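Local coordinates for titin (PDB 1WAA), which forms the elastic filament behind the passive stiffness of muscle, in which this immunoglobulin domain of the heart isoform is probably one of many links, at residues 30-38 and 53-62. Residues are numbered along the deposited sequence; the frame is centred on the assembly and turned at random.
Unlike the reference sequence in segment 53-62: Glu56 (reference Asp). With ZN (zinc ion), chain Z; ZN (zinc ion), chain R.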
ATOM      1  N   SER E  30       8.430  14.506  -0.665  1.00 22.75           N
ATOM      2  CA  SER E  30       7.341  15.370  -1.113  1.00 24.03           C
ATOM      3  C   SER E  30       6.143  14.578  -1.648  1.00 24.85           C
ATOM      4  O   SER E  30       5.063  15.142  -1.817  1.00 24.73           O
ATOM      5  CB  SER E  30       7.853  16.346  -2.186  1.00 23.71           C
ATOM      6  OG  SER E  30       8.427  15.614  -3.252  1.00 21.39           O
ATOM      7  N   GLU E  31       6.352  13.283  -1.888  1.00 25.34           N
ATOM      8  CA  GLU E  31       5.378  12.390  -2.544  1.00 25.72           C
ATOM      9  C   GLU E  31       5.426  11.005  -1.951  1.00 24.62           C
ATOM     10  O   GLU E  31       6.515  10.525  -1.566  1.00 25.04           O
ATOM     11  CB  GLU E  31       5.679  12.268  -4.045  1.00 26.97           C
ATOM     12  CG  GLU E  31       5.469  13.567  -4.834  1.00 33.46           C
ATOM     13  CD  GLU E  31       3.976  13.869  -5.121  1.00 42.45           C
ATOM     14  OE1 GLU E  31       3.624  15.058  -5.313  1.00 44.60           O
ATOM     15  OE2 GLU E  31       3.157  12.910  -5.163  1.00 47.57           O
ATOM     16  N   PRO E  32       4.254  10.359  -1.855  1.00 23.68           N
ATOM     17  CA  PRO E  32       4.170   8.988  -1.340  1.00 23.81           C
ATOM     18  C   PRO E  32       4.583   7.952  -2.389  1.00 24.05           C
ATOM     19  O   PRO E  32       4.636   8.268  -3.591  1.00 25.34           O
ATOM     20  CB  PRO E  32       2.670   8.824  -1.027  1.00 24.47           C
ATOM     21  CG  PRO E  32       1.956   9.804  -1.985  1.00 22.24           C
ATOM     22  CD  PRO E  32       2.934  10.924  -2.208  1.00 20.51           C
ATOM     23  N   ASP E  33       4.880   6.734  -1.939  1.00 24.62           N
ATOM     24  CA  ASP E  33       5.043   5.605  -2.849  1.00 24.60           C
ATOM     25  C   ASP E  33       6.214   5.762  -3.815  1.00 24.46           C
ATOM     26  O   ASP E  33       6.153   5.295  -4.938  1.00 26.25           O
ATOM     27  CB  ASP E  33       3.758   5.369  -3.663  1.00 25.42           C
ATOM     28  CG  ASP E  33       2.561   4.951  -2.799  1.00 28.60           C
ATOM     29  OD1 ASP E  33       2.737   4.631  -1.582  1.00 27.80           O
ATOM     30  OD2 ASP E  33       1.416   4.918  -3.330  1.00 34.77           O
ATOM     31  N   VAL E  34       7.252   6.445  -3.384  1.00 24.70           N
ATOM     32  CA  VAL E  34       8.465   6.594  -4.187  1.00 24.95           C
ATOM     33  C   VAL E  34       9.454   5.568  -3.662  1.00 25.56           C
ATOM     34  O   VAL E  34       9.691   5.510  -2.451  1.00 27.41           O
ATOM     35  CB  VAL E  34       9.050   7.979  -4.044  1.00 24.01           C
ATOM     36  CG1 VAL E  34      10.227   8.126  -4.941  1.00 27.02           C
ATOM     37  CG2 VAL E  34       8.000   9.003  -4.467  1.00 27.73           C
ATOM     38  N   HIS E  35      10.007   4.768  -4.566  1.00 24.49           N
ATOM     39  CA  HIS E  35      10.964   3.722  -4.218  1.00 27.25           C
ATOM     40  C   HIS E  35      12.316   4.299  -3.818  1.00 28.39           C
ATOM     41  O   HIS E  35      12.929   5.053  -4.583  1.00 30.62           O
ATOM     42  CB  HIS E  35      11.147   2.698  -5.355  1.00 25.20           C
ATOM     43  CG  HIS E  35      11.966   1.518  -4.940  1.00 35.72           C
ATOM     44  ND1 HIS E  35      11.412   0.391  -4.360  1.00 36.69           N
ATOM     45  CD2 HIS E  35      13.311   1.319  -4.943  1.00 40.07           C
ATOM     46  CE1 HIS E  35      12.379  -0.463  -4.056  1.00 40.48           C
ATOM     47  NE2 HIS E  35      13.538   0.075  -4.400  1.00 40.23           N
ATOM     48  N   GLY E  36      12.757   3.959  -2.614  1.00 29.85           N
ATOM     49  CA  GLY E  36      13.983   4.544  -2.072  1.00 30.77           C
ATOM     50  C   GLY E  36      15.058   3.519  -1.756  1.00 30.19           C
ATOM     51  O   GLY E  36      14.766   2.337  -1.570  1.00 31.15           O
ATOM     52  N   GLN E  37      16.307   3.918  -1.673  1.00 27.74           N
ATOM     53  CA  GLN E  37      17.487   3.064  -1.408  1.00 27.01           C
ATOM     54  C   GLN E  37      18.327   3.701  -0.298  1.00 26.27           C
ATOM     55  O   GLN E  37      18.633   4.904  -0.336  1.00 26.38           O
ATOM     56  CB  GLN E  37      18.327   2.948  -2.706  1.00 25.37           C
ATOM     57  OE1 GLN E  37      21.259   1.157  -4.193  1.00 38.29           O
ATOM     58  N   TRP E  38      18.689   2.877   0.662  1.00 24.94           N
ATOM     59  CA  TRP E  38      19.545   3.311   1.771  1.00 23.40           C
ATOM     60  C   TRP E  38      20.968   2.773   1.625  1.00 26.07           C
ATOM     61  O   TRP E  38      21.200   1.719   1.006  1.00 23.49           O
ATOM     62  CB  TRP E  38      19.017   2.795   3.112  1.00 22.37           C
ATOM     63  CG  TRP E  38      17.639   3.322   3.508  1.00 22.82           C
ATOM     64  CD1 TRP E  38      16.448   2.821   3.146  1.00 23.67           C
ATOM     65  CD2 TRP E  38      17.398   4.443   4.354  1.00 23.86           C
ATOM     66  NE1 TRP E  38      15.443   3.613   3.766  1.00 24.29           N
ATOM     67  CE2 TRP E  38      16.018   4.565   4.480  1.00 22.10           C
ATOM     68  CE3 TRP E  38      18.229   5.359   5.018  1.00 19.75           C
ATOM     69  CZ2 TRP E  38      15.405   5.556   5.258  1.00 22.13           C
ATOM     70  CZ3 TRP E  38      17.608   6.359   5.794  1.00 22.43           C
ATOM     71  CH2 TRP E  38      16.252   6.450   5.910  1.00 22.88           C
ATOM     72  N   ILE E  53      14.209  -1.953   6.631  1.00 24.95           N
ATOM     73  CA  ILE E  53      13.942  -0.866   5.690  1.00 26.10           C
ATOM     74  C   ILE E  53      12.416  -0.741   5.553  1.00 26.40           C
ATOM     75  O   ILE E  53      11.744  -1.684   5.146  1.00 26.18           O
ATOM     76  CB  ILE E  53      14.598  -1.164   4.316  1.00 26.85           C
ATOM     77  CG1 ILE E  53      16.123  -1.287   4.464  1.00 28.99           C
ATOM     78  CG2 ILE E  53      14.278  -0.094   3.290  1.00 28.99           C
ATOM     79  CD1 ILE E  53      16.861  -1.636   3.154  1.00 27.76           C
ATOM     80  N   ILE E  54      11.899   0.419   5.937  1.00 26.32           N
ATOM     81  CA  ILE E  54      10.467   0.662   6.118  1.00 26.24           C
ATOM     82  C   ILE E  54      10.024   1.806   5.212  1.00 26.27           C
ATOM     83  O   ILE E  54      10.744   2.823   5.081  1.00 25.61           O
ATOM     84  CB  ILE E  54      10.189   1.077   7.618  1.00 26.93           C
ATOM     85  CG1 ILE E  54      10.711   0.014   8.615  1.00 28.66           C
ATOM     86  CG2 ILE E  54       8.707   1.531   7.846  1.00 28.04           C
ATOM     87  CD1 ILE E  54       9.937  -1.249   8.683  1.00 30.38           C
ATOM     88  N   GLU E  55       8.873   1.630   4.566  1.00 25.17           N
ATOM     89  CA  GLU E  55       8.225   2.728   3.825  1.00 26.54           C
ATOM     90  C   GLU E  55       6.738   2.805   4.161  1.00 26.26           C
ATOM     91  O   GLU E  55       6.041   1.785   4.247  1.00 26.42           O
ATOM     92  CB  GLU E  55       8.417   2.566   2.323  1.00 26.95           C
ATOM     93  N   GLU E  56       6.260   4.022   4.376  1.00 25.33           N
ATOM     94  CA  GLU E  56       4.850   4.251   4.465  1.00 24.52           C
ATOM     95  C   GLU E  56       4.485   5.646   4.028  1.00 24.64           C
ATOM     96  O   GLU E  56       4.822   6.620   4.712  1.00 23.25           O
ATOM     97  CB  GLU E  56       4.294   3.984   5.845  1.00 24.93           C
ATOM     98  CG  GLU E  56       2.774   3.911   5.671  1.00 29.69           C
ATOM     99  CD  GLU E  56       2.036   4.516   6.774  1.00 35.46           C
ATOM    100  OE1 GLU E  56       2.606   4.448   7.867  1.00 27.74           O
ATOM    101  OE2 GLU E  56       0.885   5.018   6.555  1.00 36.84           O
ATOM    102  N   GLY E  57       3.793   5.730   2.889  1.00 22.96           N
ATOM    103  CA  GLY E  57       3.424   7.029   2.293  1.00 25.47           C
ATOM    104  C   GLY E  57       4.683   7.825   1.981  1.00 25.00           C
ATOM    105  O   GLY E  57       5.595   7.301   1.343  1.00 27.67           O
ATOM    106  N   LYS E  58       4.741   9.060   2.469  1.00 24.39           N
ATOM    107  CA  LYS E  58       5.895   9.953   2.276  1.00 24.64           C
ATOM    108  C   LYS E  58       7.101   9.631   3.153  1.00 24.60           C
ATOM    109  O   LYS E  58       8.216  10.157   2.946  1.00 24.50           O
ATOM    110  CB  LYS E  58       5.474  11.414   2.522  1.00 24.44           C
ATOM    111  CG  LYS E  58       4.421  11.894   1.573  1.00 23.05           C
ATOM    112  CD  LYS E  58       4.292  13.383   1.571  1.00 26.39           C
ATOM    113  CE  LYS E  58       3.577  13.891   2.788  1.00 35.63           C
ATOM    114  NZ  LYS E  58       3.253  15.340   2.586  1.00 45.02           N
ATOM    115  N   LYS E  59       6.871   8.757   4.123  1.00 24.69           N
ATOM    116  CA  LYS E  59       7.857   8.385   5.122  1.00 26.01           C
ATOM    117  C   LYS E  59       8.735   7.187   4.749  1.00 28.13           C
ATOM    118  O   LYS E  59       8.247   6.153   4.287  1.00 28.63           O
ATOM    119  CB  LYS E  59       7.140   8.071   6.437  1.00 26.79           C
ATOM    120  CG  LYS E  59       7.153   9.234   7.376  1.00 35.15           C
ATOM    121  CD  LYS E  59       8.562   9.508   7.876  1.00 34.55           C
ATOM    122  CE  LYS E  59       8.739  11.006   8.016  1.00 38.43           C
ATOM    123  NZ  LYS E  59       7.637  11.694   8.775  1.00 32.60           N
ATOM    124  N   HIS E  60      10.040   7.343   4.947  1.00 27.96           N
ATOM    125  CA  HIS E  60      10.985   6.257   4.798  1.00 26.18           C
ATOM    126  C   HIS E  60      11.798   6.124   6.073  1.00 26.37           C
ATOM    127  O   HIS E  60      12.309   7.107   6.587  1.00 26.18           O
ATOM    128  CB  HIS E  60      11.899   6.541   3.650  1.00 26.40           C
ATOM    129  CG  HIS E  60      11.272   6.305   2.323  1.00 26.45           C
ATOM    130  ND1 HIS E  60      10.431   7.223   1.728  1.00 32.66           N
ATOM    131  CD2 HIS E  60      11.355   5.258   1.474  1.00 22.61           C
ATOM    132  CE1 HIS E  60      10.039   6.756   0.558  1.00 27.30           C
ATOM    133  NE2 HIS E  60      10.597   5.575   0.378  1.00 30.82           N
ATOM    134  N   ILE E  61      11.888   4.906   6.591  1.00 25.63           N
ATOM    135  CA  ILE E  61      12.563   4.672   7.857  1.00 25.22           C
ATOM    136  C   ILE E  61      13.611   3.595   7.728  1.00 25.57           C
ATOM    137  O   ILE E  61      13.414   2.629   6.995  1.00 25.53           O
ATOM    138  CB  ILE E  61      11.514   4.336   8.931  1.00 25.61           C
ATOM    139  CG1 ILE E  61      10.688   5.589   9.259  1.00 23.05           C
ATOM    140  CG2 ILE E  61      12.151   3.701  10.212  1.00 23.64           C
ATOM    141  CD1 ILE E  61       9.281   5.299   9.689  1.00 24.95           C
ATOM    142  N   LEU E  62      14.724   3.759   8.441  1.00 25.28           N
ATOM    143  CA  LEU E  62      15.736   2.722   8.517  1.00 24.30           C
ATOM    144  C   LEU E  62      15.967   2.426   9.988  1.00 25.44           C
ATOM    145  O   LEU E  62      16.225   3.360  10.763  1.00 25.00           O
ATOM    146  CB  LEU E  62      17.051   3.218   7.927  1.00 26.56           C
ATOM    147  CG  LEU E  62      18.236   2.259   8.094  1.00 24.70           C
ATOM    148  CD1 LEU E  62      18.026   0.997   7.276  1.00 22.09           C
ATOM    149  CD2 LEU E  62      19.499   2.930   7.683  1.00 23.63           C
TER
HETATM  150 ZN    ZN Z1090       9.344  -0.086  -4.023  0.50 18.28          ZN
HETATM  151 ZN    ZN R1091       0.012   4.869  -1.988  0.80 27.00          ZN
HETATM  152  O   HOH W   1       7.646   8.063  -0.753  1.00 14.04           O
HETATM  153  O   HOH W   2       5.794   4.739   0.419  1.00 28.23           O
HETATM  154  O   HOH W   3       2.345   4.133   0.945  1.00 40.67           O
HETATM  155  O   HOH W   4      -0.122   2.938  -1.333  1.00 28.19           O
HETATM  156  O   HOH W   5       8.619   0.529  -5.805  1.00 22.58           O
HETATM  157  O   HOH W   6       8.325   1.743  -3.482  1.00 24.92           O
HETATM  158  O   HOH W   7       9.851  -0.223  -1.974  1.00 27.73           O
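Ile53 opens the contact: its CG2, anti to the backbone N, reaches Trp38 CD1 at 3.6 Å on the pyrrole side of the indole. The strand then runs to Glu56, where a type II' turn through Gly57 and Lys58 reverses it into strand 59-64, making a beta hairpin closed by backbone bonds between Glu56 and Lys59. At the turn, Gly57 O receives a weak bond from Asp33 N (3.4 Å) and a CA-H...O contact from Pro32 CA. Two waters also donate to this carbonyl: one is shared with Glu31 O and Val34 N, the other lies 2.7 Å from Gly57 O. A third joins Gly57 N to Asp33 OD1, while Asp33 OD2 binds a zinc ion (1.9 Å) together with an acidic side chain of a neighbouring chain. Lys58 lies alongside Pro32, its CG 3.8 Å from Pro32 N. Farther along, His60 turns its ring edge to Val34 O, and NE2 donates a weak, bent bond of 3.0 Å (130° at the hydrogen); Phe77 meets the same imidazole. His60 O sits at the indole edge, 3.7 Å from Trp38 CZ2. Leu62 completes the grip, with CB over the centre of the six-membered ring of Trp38, 3.6 Å from its centroid and 3° off the normal, a CH-pi contact. Trp38, on strand 37-40 of the opposite sheet, is the core tryptophan of the immunoglobulin sandwich, and Phe77 meets it edge-to-face. With alanine in place of Trp38, Leu62 CB and Ile53 CG2 would probably lose their aromatic partner, and a gap would open between the sheets. The chemistry thus changes along the hairpin, implying apolar cohesion at the Trp38 end and, at the turn, a link made of weak bonds, bridging waters and the packing of Pro32 on Gly57 and Lys58.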